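Local coordinates for protein putative uronate isomerase (Thermotoga maritima, PDB 4NAR) that is of unproven function but belongs to the lactate racemase family and may have lactate racemase activity, at residues A[110-115]-A[127-132]; A[177-182]-A[201-206]. All blocks are in the same frame, centred on the assembly; numbering follows the deposited sequence.

Contact 1: A[110-115]-A[127-132]; sequences VGTLPA and EEEIPI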
loop_
_atom_site.group_PDB
_atom_site.type_symbol
_atom_site.label_atom_id
_atom_site.label_comp_id
_atom_site.label_asym_id
_atom_site.label_seq_id
_atom_site.Cartn_x
_atom_site.Cartn_y
_atom_site.Cartn_z
ATOM N N VAL A 110 -4.498 21.377 -4.954
ATOM C CA VAL A 110 -5.113 21.941 -3.745
ATOM C C VAL A 110 -4.201 22.912 -2.987
ATOM O O VAL A 110 -4.676 23.707 -2.166
ATOM C CB VAL A 110 -5.686 20.867 -2.754
ATOM C CG1 VAL A 110 -6.591 19.881 -3.475
ATOM C CG2 VAL A 110 -4.576 20.143 -2.019
ATOM N N GLY A 111 -2.901 22.846 -3.260
ATOM C CA GLY A 111 -1.936 23.664 -2.537
ATOM C C GLY A 111 -0.572 23.003 -2.488
ATOM O O GLY A 111 -0.389 21.928 -3.063
ATOM N N THR A 112 0.389 23.631 -1.814
ATOM C CA THR A 112 1.743 23.087 -1.746
ATOM C C THR A 112 2.163 22.769 -0.318
ATOM O O THR A 112 1.688 23.399 0.626
ATOM C CB THR A 112 2.801 24.064 -2.329
ATOM O OG1 THR A 112 2.593 25.364 -1.779
ATOM C CG2 THR A 112 2.703 24.174 -3.843
ATOM N N LEU A 113 3.046 21.781 -0.170
ATOM C CA LEU A 113 3.832 21.634 1.048
ATOM C C LEU A 113 4.994 22.636 0.976
ATOM O O LEU A 113 5.674 22.723 -0.046
ATOM C CB LEU A 113 4.373 20.200 1.177
ATOM C CG LEU A 113 3.331 19.077 1.313
ATOM C CD1 LEU A 113 3.998 17.707 1.419
ATOM C CD2 LEU A 113 2.433 19.312 2.520
ATOM N N PRO A 114 5.219 23.411 2.054
ATOM C CA PRO A 114 6.343 24.363 2.083
ATOM C C PRO A 114 7.723 23.688 2.104
ATOM O O PRO A 114 7.882 22.602 2.676
ATOM C CB PRO A 114 6.113 25.152 3.385
ATOM C CG PRO A 114 5.230 24.261 4.231
ATOM C CD PRO A 114 4.348 23.543 3.237
ATOM N N ALA A 115 8.702 24.351 1.494
ATOM C CA ALA A 115 10.043 23.807 1.297
ATOM C C ALA A 115 10.733 23.419 2.594
ATOM O O ALA A 115 11.426 22.396 2.645
ATOM C CB ALA A 115 10.909 24.804 0.517
ATOM N N GLU A 127 14.216 20.047 -0.697
ATOM C CA GLU A 127 14.322 21.503 -0.570
ATOM C C GLU A 127 13.553 22.311 -1.620
ATOM O O GLU A 127 14.123 23.174 -2.296
ATOM C CB GLU A 127 15.784 21.939 -0.541
ATOM C CG GLU A 127 16.324 22.152 0.867
ATOM C CD GLU A 127 17.835 21.965 0.943
ATOM O OE1 GLU A 127 18.462 21.723 -0.114
ATOM O OE2 GLU A 127 18.395 22.051 2.061
ATOM N N GLU A 128 12.256 22.037 -1.732
ATOM C CA GLU A 128 11.377 22.805 -2.607
ATOM C C GLU A 128 9.913 22.655 -2.172
ATOM O O GLU A 128 9.574 21.747 -1.412
ATOM C CB GLU A 128 11.538 22.352 -4.063
ATOM C CG GLU A 128 11.224 20.863 -4.295
ATOM C CD GLU A 128 11.188 20.482 -5.772
ATOM O OE1 GLU A 128 12.132 19.785 -6.216
ATOM O OE2 GLU A 128 10.221 20.872 -6.478
ATOM N N GLU A 129 9.064 23.563 -2.649
ATOM C CA GLU A 129 7.617 23.459 -2.460
ATOM C C GLU A 129 7.087 22.274 -3.269
ATOM O O GLU A 129 7.400 22.141 -4.457
ATOM C CB GLU A 129 6.916 24.750 -2.913
ATOM C CG GLU A 129 6.601 25.725 -1.796
ATOM C CD GLU A 129 6.215 27.112 -2.307
ATOM O OE1 GLU A 129 5.020 27.483 -2.221
ATOM O OE2 GLU A 129 7.111 27.841 -2.794
ATOM N N ILE A 130 6.289 21.421 -2.628
ATOM C CA ILE A 130 5.735 20.246 -3.288
ATOM C C ILE A 130 4.243 20.458 -3.537
ATOM O O ILE A 130 3.470 20.646 -2.597
ATOM C CB ILE A 130 5.979 18.957 -2.452
ATOM C CG1 ILE A 130 7.471 18.596 -2.454
ATOM C CG2 ILE A 130 5.158 17.792 -2.983
ATOM C CD1 ILE A 130 8.010 18.252 -3.837
ATOM N N PRO A 131 3.829 20.455 -4.812
ATOM C CA PRO A 131 2.398 20.632 -5.099
ATOM C C PRO A 131 1.599 19.378 -4.719
ATOM O O PRO A 131 2.086 18.251 -4.894
ATOM C CB PRO A 131 2.365 20.863 -6.617
ATOM C CG PRO A 131 3.634 20.185 -7.135
ATOM C CD PRO A 131 4.652 20.349 -6.035
ATOM N N ILE A 132 0.399 19.581 -4.179
ATOM C CA ILE A 132 -0.496 18.476 -3.845
ATOM C C ILE A 132 -1.639 18.415 -4.851
ATOM O O ILE A 132 -2.469 19.329 -4.918
ATOM C CB ILE A 132 -1.078 18.633 -2.417
ATOM C CG1 ILE A 132 0.055 18.624 -1.391
ATOM C CG2 ILE A 132 -2.064 17.525 -2.094
ATOM C CD1 ILE A 132 0.198 19.934 -0.665
#
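Val110 and Ile132 face each other within a two-stranded antiparallel sheet, whose strands 107-113 and 130-135 are joined through helix 115-121. Val110 N bonds almost straight to Ile132 O (2.9 Å), and the side chains meet through CG2 on both residues, 3.6 Å apart. At Gly111 the backbone has phi 152°, where a CB would jam against the carbonyl O of Val110, so glycine suits the place; its own O accepts Ile132 N. Thr112 and Pro131 form a non-hydrogen-bonded pair on one face of the sheet. Thr112 CG2 lies over Pro131 CA, while OG1, held between the backbone N and carbonyl carbon by chi1 48°, meets Glu129 OE1 in a long hydrogen bond (3.3 Å) from the anti side of the carboxylate. Leu113 and Ile130 form a hydrogen-bonded pair: Leu113 N donates to Ile130 O (2.7 Å), and Ile130 N returns to Leu113 O (3.0 Å), in the carbonyl plane on a lone pair. The Leu113 side chain crosses that of Ile132 at about a right angle, with CG 3.8 Å from Ile132 CD1. Leu113, Ile130 and Ile132 lie on the face opposite Thr112 and Pro131, where Leu113 meets Ile202 and Arg205 and Ile132 meets Met209, all on helix 198-213; Val118 of helix 115-121 touches Leu113 and Ile130. Past Pro114, at the N-cap position before that helix, Ala115 settles on the Glu128 backbone, its CA giving a CA-H...O contact to Glu128 O (3.4 Å) and its CB lying 3.6 Å from Glu128 C.

Contact 2: A[177-182]-A[201-206]; sequences DTFHWA and KIINRA. With SO4 (sulfate ion), chain B.
Helix 173-186, which offers His180 to a sulfate-binding site, packs a different side against Ile202 of helix 198-213, whose side chain presses its tip onto Thr178, Phe179 and Ala182. CD1 does the touching: it lies 3.7 Å from Thr178 CG2 and equally close to Ala182 CB, one turn on, with Phe179 CA as the third corner of the triangle it sits over. An extended chain puts it there, CD1 standing anti to CA (chi2 173°). Ile202 CG2 adds a looser contact with Phe179 CB. Thr178 turns its methyl to Ile202, whereas its OG1 bonds back to Glu174 O within its own helix, so the buried hydroxyl is satisfied. The two helices run antiparallel, their short segments at 153° and 10.0 Å between axes, and no hydrogen bond joins them; the join is apolar packing, and 177-182 belongs to the lactate racemase N-terminal family region. Phe117 and Met121 of helix 115-121 also touch Ile202. Phe179 reaches both ways: CD2 approaches Ile203 CG1 obliquely at 4.4 Å, while CE1, on the far corner of the ring, sits 3.6 Å above the plane of the His180 imidazole, over its centre. His180 points away from the other helix, and its NE2 donates to sulfate O1 (2.8 Å) at the ring edge, in plane. An alanine in place of His180 would probably leave sulfate O1 without that donor and Phe179 CE1 without the ring beneath it. Thr72 OG1, Trp283 NE1 and Asn348 ND2 also bond the ion, which probably came from the crystallisation liquor. The other imidazole nitrogen, His180 ND1, makes a weak hydrogen bond with Ser156 OG.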
loop_
_atom_site.group_PDB
_atom_site.type_symbol
_atom_site.label_atom_id
_atom_site.label_comp_id
_atom_site.label_asym_id
_atom_site.label_seq_id
_atom_site.Cartn_x
_atom_site.Cartn_y
_atom_site.Cartn_z
ATOM N N ASP A 177 6.302 10.737 -4.531
ATOM C CA ASP A 177 7.757 10.593 -4.598
ATOM C C ASP A 177 8.381 11.042 -3.276
ATOM O O ASP A 177 9.264 10.361 -2.716
ATOM C CB ASP A 177 8.342 11.436 -5.739
ATOM C CG ASP A 177 8.202 10.763 -7.115
ATOM O OD1 ASP A 177 7.356 9.841 -7.282
ATOM O OD2 ASP A 177 8.947 11.172 -8.039
ATOM N N THR A 178 7.896 12.188 -2.793
ATOM C CA THR A 178 8.396 12.832 -1.590
ATOM C C THR A 178 8.217 11.958 -0.360
ATOM O O THR A 178 9.163 11.797 0.421
ATOM C CB THR A 178 7.689 14.182 -1.341
ATOM O OG1 THR A 178 8.009 15.090 -2.400
ATOM C CG2 THR A 178 8.111 14.791 0.003
ATOM N N PHE A 179 7.028 11.389 -0.167
ATOM C CA PHE A 179 6.863 10.575 1.036
ATOM C C PHE A 179 7.631 9.255 0.946
ATOM O O PHE A 179 8.190 8.791 1.942
ATOM C CB PHE A 179 5.390 10.411 1.473
ATOM C CG PHE A 179 4.657 9.245 0.844
ATOM C CD1 PHE A 179 4.935 7.926 1.207
ATOM C CD2 PHE A 179 3.616 9.479 -0.049
ATOM C CE1 PHE A 179 4.234 6.863 0.651
ATOM C CE2 PHE A 179 2.899 8.417 -0.604
ATOM C CZ PHE A 179 3.211 7.106 -0.254
ATOM N N HIS A 180 7.666 8.663 -0.244
ATOM C CA HIS A 180 8.427 7.430 -0.434
ATOM C C HIS A 180 9.914 7.644 -0.128
ATOM O O HIS A 180 10.548 6.809 0.525
ATOM C CB HIS A 180 8.230 6.870 -1.844
ATOM C CG HIS A 180 6.991 6.047 -1.996
ATOM N ND1 HIS A 180 6.815 4.836 -1.355
ATOM C CD2 HIS A 180 5.865 6.252 -2.726
ATOM C CE1 HIS A 180 5.634 4.334 -1.675
ATOM N NE2 HIS A 180 5.039 5.175 -2.508
ATOM N N TRP A 181 10.462 8.771 -0.578
ATOM C CA TRP A 181 11.865 9.059 -0.337
ATOM C C TRP A 181 12.137 9.383 1.131
ATOM O O TRP A 181 13.141 8.939 1.693
ATOM C CB TRP A 181 12.342 10.204 -1.234
ATOM C CG TRP A 181 13.834 10.378 -1.211
ATOM C CD1 TRP A 181 14.530 11.460 -0.734
ATOM C CD2 TRP A 181 14.818 9.434 -1.658
ATOM N NE1 TRP A 181 15.884 11.248 -0.866
ATOM C CE2 TRP A 181 16.092 10.003 -1.434
ATOM C CE3 TRP A 181 14.752 8.160 -2.247
ATOM C CZ2 TRP A 181 17.287 9.354 -1.761
ATOM C CZ3 TRP A 181 15.946 7.503 -2.574
ATOM C CH2 TRP A 181 17.193 8.105 -2.330
ATOM N N ALA A 182 11.254 10.179 1.739
ATOM C CA ALA A 182 11.329 10.482 3.167
ATOM C C ALA A 182 11.362 9.176 3.961
ATOM O O ALA A 182 12.180 9.009 4.876
ATOM C CB ALA A 182 10.128 11.337 3.601
ATOM N N LYS A 201 3.615 11.922 8.548
ATOM C CA LYS A 201 3.583 13.389 8.718
ATOM C C LYS A 201 3.268 14.146 7.425
ATOM O O LYS A 201 2.451 15.079 7.426
ATOM C CB LYS A 201 4.905 13.911 9.278
ATOM C CG LYS A 201 5.105 13.645 10.767
ATOM C CD LYS A 201 6.522 14.057 11.201
ATOM C CE LYS A 201 6.660 14.051 12.718
ATOM N NZ LYS A 201 6.552 12.660 13.231
ATOM N N ILE A 202 3.939 13.762 6.337
ATOM C CA ILE A 202 3.717 14.365 5.021
ATOM C C ILE A 202 2.269 14.146 4.553
ATOM O O ILE A 202 1.593 15.072 4.077
ATOM C CB ILE A 202 4.674 13.758 3.964
ATOM C CG1 ILE A 202 6.117 14.185 4.244
ATOM C CG2 ILE A 202 4.278 14.183 2.559
ATOM C CD1 ILE A 202 7.135 13.485 3.351
ATOM N N ILE A 203 1.810 12.908 4.701
ATOM C CA ILE A 203 0.470 12.523 4.289
ATOM C C ILE A 203 -0.588 13.326 5.034
ATOM O O ILE A 203 -1.547 13.818 4.418
ATOM C CB ILE A 203 0.241 10.996 4.495
ATOM C CG1 ILE A 203 0.950 10.208 3.387
ATOM C CG2 ILE A 203 -1.258 10.652 4.539
ATOM C CD1 ILE A 203 0.922 8.705 3.605
ATOM N N ASN A 204 -0.416 13.450 6.354
ATOM C CA ASN A 204 -1.382 14.173 7.179
ATOM C C ASN A 204 -1.380 15.663 6.862
ATOM O O ASN A 204 -2.439 16.296 6.783
ATOM C CB ASN A 204 -1.102 13.971 8.666
ATOM C CG ASN A 204 -1.372 12.536 9.136
ATOM O OD1 ASN A 204 -1.911 11.692 8.385
ATOM N ND2 ASN A 204 -1.008 12.258 10.399
ATOM N N ARG A 205 -0.187 16.218 6.668
ATOM C CA ARG A 205 -0.054 17.648 6.392
ATOM C C ARG A 205 -0.744 18.006 5.084
ATOM O O ARG A 205 -1.519 18.961 5.022
ATOM C CB ARG A 205 1.422 18.064 6.381
ATOM C CG ARG A 205 1.686 19.509 5.949
ATOM C CD ARG A 205 0.979 20.531 6.835
ATOM N NE ARG A 205 1.288 21.914 6.446
ATOM C CZ ARG A 205 0.394 22.770 5.943
ATOM N NH1 ARG A 205 -0.878 22.388 5.771
ATOM N NH2 ARG A 205 0.766 24.009 5.616
ATOM N N ALA A 206 -0.501 17.210 4.048
ATOM C CA ALA A 206 -1.115 17.439 2.743
ATOM C C ALA A 206 -2.646 17.234 2.759
ATOM O O ALA A 206 -3.406 17.986 2.122
ATOM C CB ALA A 206 -0.474 16.544 1.736
HETATM S S SO4 B . 2.549 3.381 -4.858
HETATM O O1 SO4 B . 2.638 4.281 -3.695
HETATM O O2 SO4 B . 1.158 3.351 -5.338
HETATM O O3 SO4 B . 3.455 3.860 -5.911
HETATM O O4 SO4 B . 2.959 2.018 -4.456
#

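Contacts 1 and 2 follow one another along the chain, their centres 11 Å apart, and they touch directly. The sheet of contact 1 rests on both helices of contact 2. Against helix 198-213, Leu113 straddles two side chains, its CD1 3.7 Å from Ile202 CG2 and its CD2 close to Arg205 CG, and Ile132 CG1 packs on Ala206 CB. Against helix 173-186, Ile130 CD1 packs 3.5 Å from Thr178 OG1. Ile202 is therefore held between the sheet and the other helix. Contact 1 is the outer layer, about 23 Å from the centre of the chain against about 14 Å for contact 2, which alone of the two reaches the bound sulfate, through His180.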